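Long-range contact in bacillaene synthase dehydratase PksH (Bacillus subtilis, PDB 3HP0), which catalyses the dehydration of a carrier-tethered (S)-3-hydroxy-3-methylglutaryl group to 3-methylglutaconyl during biosynthesis of the polyketide antibiotic bacillaene: residues 92-97 and 117-123. Sequence-based numbering, arbitrary orientation.
Sequences LWMKLQ and GFVSATD
Small residues on one helix let a large ring from another sink in, a principle well illustrated in the crotonase fold of PksH. Residues 92-97, inside helix 87-98, and 117-121, at the end of helix 115-121, run nearly parallel: their axes cross at -23° and approach to 9.0 Å. Trp-93 CA lies 5.5 Å from Ala-121 CA; Leu-96 CA is equally far from Thr-122 CA, Thr-122 being the first residue to leave helical angles (phi -60°, psi 149°). The main bump is Trp-93 (chi1 m, chi2 -20°), whose indole lies over Gly-117; Gly-117 CA sits 3.5 Å from the six-membered ring centroid, a CH-pi contact in a hollow where a CB would clash, 2.1 Å from Trp-93 CZ2. The edge of the indole meets the face of Phe-118 (chi1 m, chi2 -78°) in a T-shaped stack, five-membered ring and phenyl centroids 4.4 Å apart, planes at 81°. Leu-92 CD2 comes to 4.1 Å from Phe-118 CE1 and Leu-96 CD2 to 4.3 Å from Phe-118 CD1; both leucines also touch Leu-43 of helix 34-48. Ala-121 makes a small bump, its CB 3.4 Å from Trp-93 O. No hydrogen bond joins the segments; Asp-123 OD2 forms a salt bridge with Lys-211. The Trp-93 side chain is about 10 Å from that of catalytic Glu-137. Gln-97 CG presses to 3.0 Å from Ala-121 O.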
ATOM      1  N   LEU A  92       9.447   1.288   2.359  1.00 27.00           N
ATOM      2  CA  LEU A  92       9.123   0.778   1.034  1.00 26.48           C
ATOM      3  C   LEU A  92       8.099   1.729   0.406  1.00 26.86           C
ATOM      4  O   LEU A  92       8.276   2.200  -0.724  1.00 28.70           O
ATOM      5  CB  LEU A  92       8.527  -0.617   1.151  1.00 26.64           C
ATOM      6  CG  LEU A  92       7.881  -1.249  -0.080  1.00 28.56           C
ATOM      7  CD1 LEU A  92       8.843  -1.247  -1.259  1.00 28.88           C
ATOM      8  CD2 LEU A  92       7.453  -2.661   0.280  1.00 27.99           C
ATOM      9  N   TRP A  93       7.037   2.028   1.146  1.00 24.68           N
ATOM     10  CA  TRP A  93       6.018   2.928   0.634  1.00 22.69           C
ATOM     11  C   TRP A  93       6.628   4.292   0.358  1.00 23.27           C
ATOM     12  O   TRP A  93       6.221   4.980  -0.577  1.00 20.96           O
ATOM     13  CB  TRP A  93       4.859   3.053   1.623  1.00 21.29           C
ATOM     14  CG  TRP A  93       4.013   1.805   1.708  1.00 21.10           C
ATOM     15  CD1 TRP A  93       3.941   0.802   0.785  1.00 20.80           C
ATOM     16  CD2 TRP A  93       3.104   1.453   2.754  1.00 19.91           C
ATOM     17  NE1 TRP A  93       3.043  -0.154   1.191  1.00 22.15           N
ATOM     18  CE2 TRP A  93       2.514   0.219   2.397  1.00 21.36           C
ATOM     19  CE3 TRP A  93       2.730   2.058   3.963  1.00 20.03           C
ATOM     20  CZ2 TRP A  93       1.567  -0.424   3.207  1.00 22.36           C
ATOM     21  CZ3 TRP A  93       1.792   1.420   4.769  1.00 20.41           C
ATOM     22  CH2 TRP A  93       1.221   0.191   4.386  1.00 21.38           C
HETATM   23  N   MSE A  94       7.617   4.677   1.165  1.00 23.75           N
HETATM   24  CA  MSE A  94       8.286   5.963   0.968  1.00 24.71           C
HETATM   25  C   MSE A  94       9.112   5.929  -0.313  1.00 21.71           C
HETATM   26  O   MSE A  94       9.172   6.904  -1.053  1.00 20.42           O
HETATM   27  CB  MSE A  94       9.209   6.292   2.139  1.00 27.26           C
HETATM   28  CG  MSE A  94       8.493   6.631   3.428  1.00 37.15           C
HETATM   29 SE   MSE A  94       9.622   7.695   4.611  1.00 50.44          SE
HETATM   30  CE  MSE A  94       9.196   9.444   3.887  1.00 45.23           C
ATOM     31  N   LYS A  95       9.739   4.788  -0.567  1.00 22.21           N
ATOM     32  CA  LYS A  95      10.577   4.602  -1.745  1.00 24.51           C
ATOM     33  C   LYS A  95       9.717   4.800  -3.000  1.00 24.83           C
ATOM     34  O   LYS A  95      10.126   5.471  -3.954  1.00 25.35           O
ATOM     35  CB  LYS A  95      11.172   3.189  -1.733  1.00 27.43           C
ATOM     36  CG  LYS A  95      12.507   3.032  -2.437  1.00 32.73           C
ATOM     37  CD  LYS A  95      13.618   3.682  -1.623  1.00 39.74           C
ATOM     38  CE  LYS A  95      14.982   3.063  -1.932  1.00 41.40           C
ATOM     39  NZ  LYS A  95      16.071   3.587  -1.037  1.00 42.49           N
ATOM     40  N   LEU A  96       8.526   4.205  -2.990  1.00 23.30           N
ATOM     41  CA  LEU A  96       7.605   4.323  -4.107  1.00 21.97           C
ATOM     42  C   LEU A  96       7.360   5.781  -4.439  1.00 21.82           C
ATOM     43  O   LEU A  96       7.225   6.136  -5.607  1.00 21.44           O
ATOM     44  CB  LEU A  96       6.275   3.651  -3.771  1.00 24.87           C
ATOM     45  CG  LEU A  96       6.056   2.166  -4.072  1.00 24.17           C
ATOM     46  CD1 LEU A  96       7.346   1.450  -4.420  1.00 27.05           C
ATOM     47  CD2 LEU A  96       5.394   1.550  -2.865  1.00 26.12           C
ATOM     48  N   GLN A  97       7.300   6.628  -3.414  1.00 20.95           N
ATOM     49  CA  GLN A  97       7.073   8.059  -3.627  1.00 22.18           C
ATOM     50  C   GLN A  97       8.348   8.831  -3.959  1.00 22.83           C
ATOM     51  O   GLN A  97       8.292   9.939  -4.496  1.00 23.03           O
ATOM     52  CB  GLN A  97       6.514   8.715  -2.372  1.00 23.29           C
ATOM     53  CG  GLN A  97       5.210   8.229  -1.868  1.00 24.81           C
ATOM     54  CD  GLN A  97       4.583   9.249  -0.943  1.00 28.74           C
ATOM     55  OE1 GLN A  97       5.114   9.537   0.136  1.00 29.42           O
ATOM     56  NE2 GLN A  97       3.459   9.818  -1.366  1.00 28.69           N
ATOM     57  N   GLY A 117      -1.970   1.221   1.697  1.00 26.71           N
ATOM     58  CA  GLY A 117      -0.676   1.863   1.817  1.00 24.79           C
ATOM     59  C   GLY A 117      -0.072   1.942   0.422  1.00 24.04           C
ATOM     60  O   GLY A 117       0.253   3.025  -0.074  1.00 24.00           O
ATOM     61  N   PHE A 118       0.051   0.782  -0.219  1.00 21.81           N
ATOM     62  CA  PHE A 118       0.597   0.687  -1.570  1.00 22.17           C
ATOM     63  C   PHE A 118      -0.055   1.643  -2.576  1.00 21.74           C
ATOM     64  O   PHE A 118       0.634   2.414  -3.233  1.00 22.23           O
ATOM     65  CB  PHE A 118       0.473  -0.758  -2.083  1.00 20.31           C
ATOM     66  CG  PHE A 118       1.491  -1.694  -1.504  1.00 21.60           C
ATOM     67  CD1 PHE A 118       2.795  -1.704  -1.988  1.00 20.68           C
ATOM     68  CD2 PHE A 118       1.158  -2.557  -0.454  1.00 23.82           C
ATOM     69  CE1 PHE A 118       3.762  -2.555  -1.438  1.00 19.63           C
ATOM     70  CE2 PHE A 118       2.125  -3.417   0.107  1.00 23.41           C
ATOM     71  CZ  PHE A 118       3.429  -3.408  -0.391  1.00 20.32           C
ATOM     72  N   VAL A 119      -1.378   1.594  -2.692  1.00 20.81           N
ATOM     73  CA  VAL A 119      -2.086   2.447  -3.641  1.00 22.14           C
ATOM     74  C   VAL A 119      -1.896   3.941  -3.380  1.00 23.19           C
ATOM     75  O   VAL A 119      -1.753   4.733  -4.317  1.00 24.28           O
ATOM     76  CB  VAL A 119      -3.599   2.124  -3.652  1.00 21.78           C
ATOM     77  CG1 VAL A 119      -4.331   3.100  -4.539  1.00 21.32           C
ATOM     78  CG2 VAL A 119      -3.827   0.685  -4.145  1.00 22.08           C
ATOM     79  N   SER A 120      -1.892   4.317  -2.107  1.00 21.28           N
ATOM     80  CA  SER A 120      -1.736   5.705  -1.714  1.00 21.73           C
ATOM     81  C   SER A 120      -0.337   6.215  -2.002  1.00 21.80           C
ATOM     82  O   SER A 120      -0.167   7.360  -2.425  1.00 20.73           O
ATOM     83  CB  SER A 120      -2.002   5.869  -0.215  1.00 23.26           C
ATOM     84  OG  SER A 120      -3.270   5.359   0.153  1.00 28.31           O
ATOM     85  N   ALA A 121       0.655   5.358  -1.756  1.00 19.61           N
ATOM     86  CA  ALA A 121       2.056   5.705  -1.940  1.00 19.30           C
ATOM     87  C   ALA A 121       2.518   5.845  -3.385  1.00 19.49           C
ATOM     88  O   ALA A 121       3.384   6.683  -3.676  1.00 19.65           O
ATOM     89  CB  ALA A 121       2.927   4.681  -1.229  1.00 21.14           C
ATOM     90  N   THR A 122       1.962   5.034  -4.288  1.00 14.99           N
ATOM     91  CA  THR A 122       2.368   5.096  -5.677  1.00 14.72           C
ATOM     92  C   THR A 122       2.104   6.486  -6.227  1.00 15.20           C
ATOM     93  O   THR A 122       1.193   7.178  -5.771  1.00 16.25           O
ATOM     94  CB  THR A 122       1.649   4.010  -6.546  1.00 17.57           C
ATOM     95  OG1 THR A 122       0.223   4.200  -6.538  1.00 14.60           O
ATOM     96  CG2 THR A 122       1.981   2.611  -6.004  1.00 15.50           C
ATOM     97  N   ASP A 123       2.929   6.906  -7.181  1.00 16.12           N
ATOM     98  CA  ASP A 123       2.789   8.221  -7.804  1.00 18.58           C
ATOM     99  C   ASP A 123       1.455   8.336  -8.533  1.00 20.47           C
ATOM    100  O   ASP A 123       0.881   9.420  -8.617  1.00 18.89           O
ATOM    101  CB  ASP A 123       3.895   8.451  -8.831  1.00 19.86           C
ATOM    102  CG  ASP A 123       5.269   8.552  -8.206  1.00 23.18           C
ATOM    103  OD1 ASP A 123       5.475   9.451  -7.359  1.00 27.36           O
ATOM    104  OD2 ASP A 123       6.144   7.740  -8.573  1.00 24.13           O
TER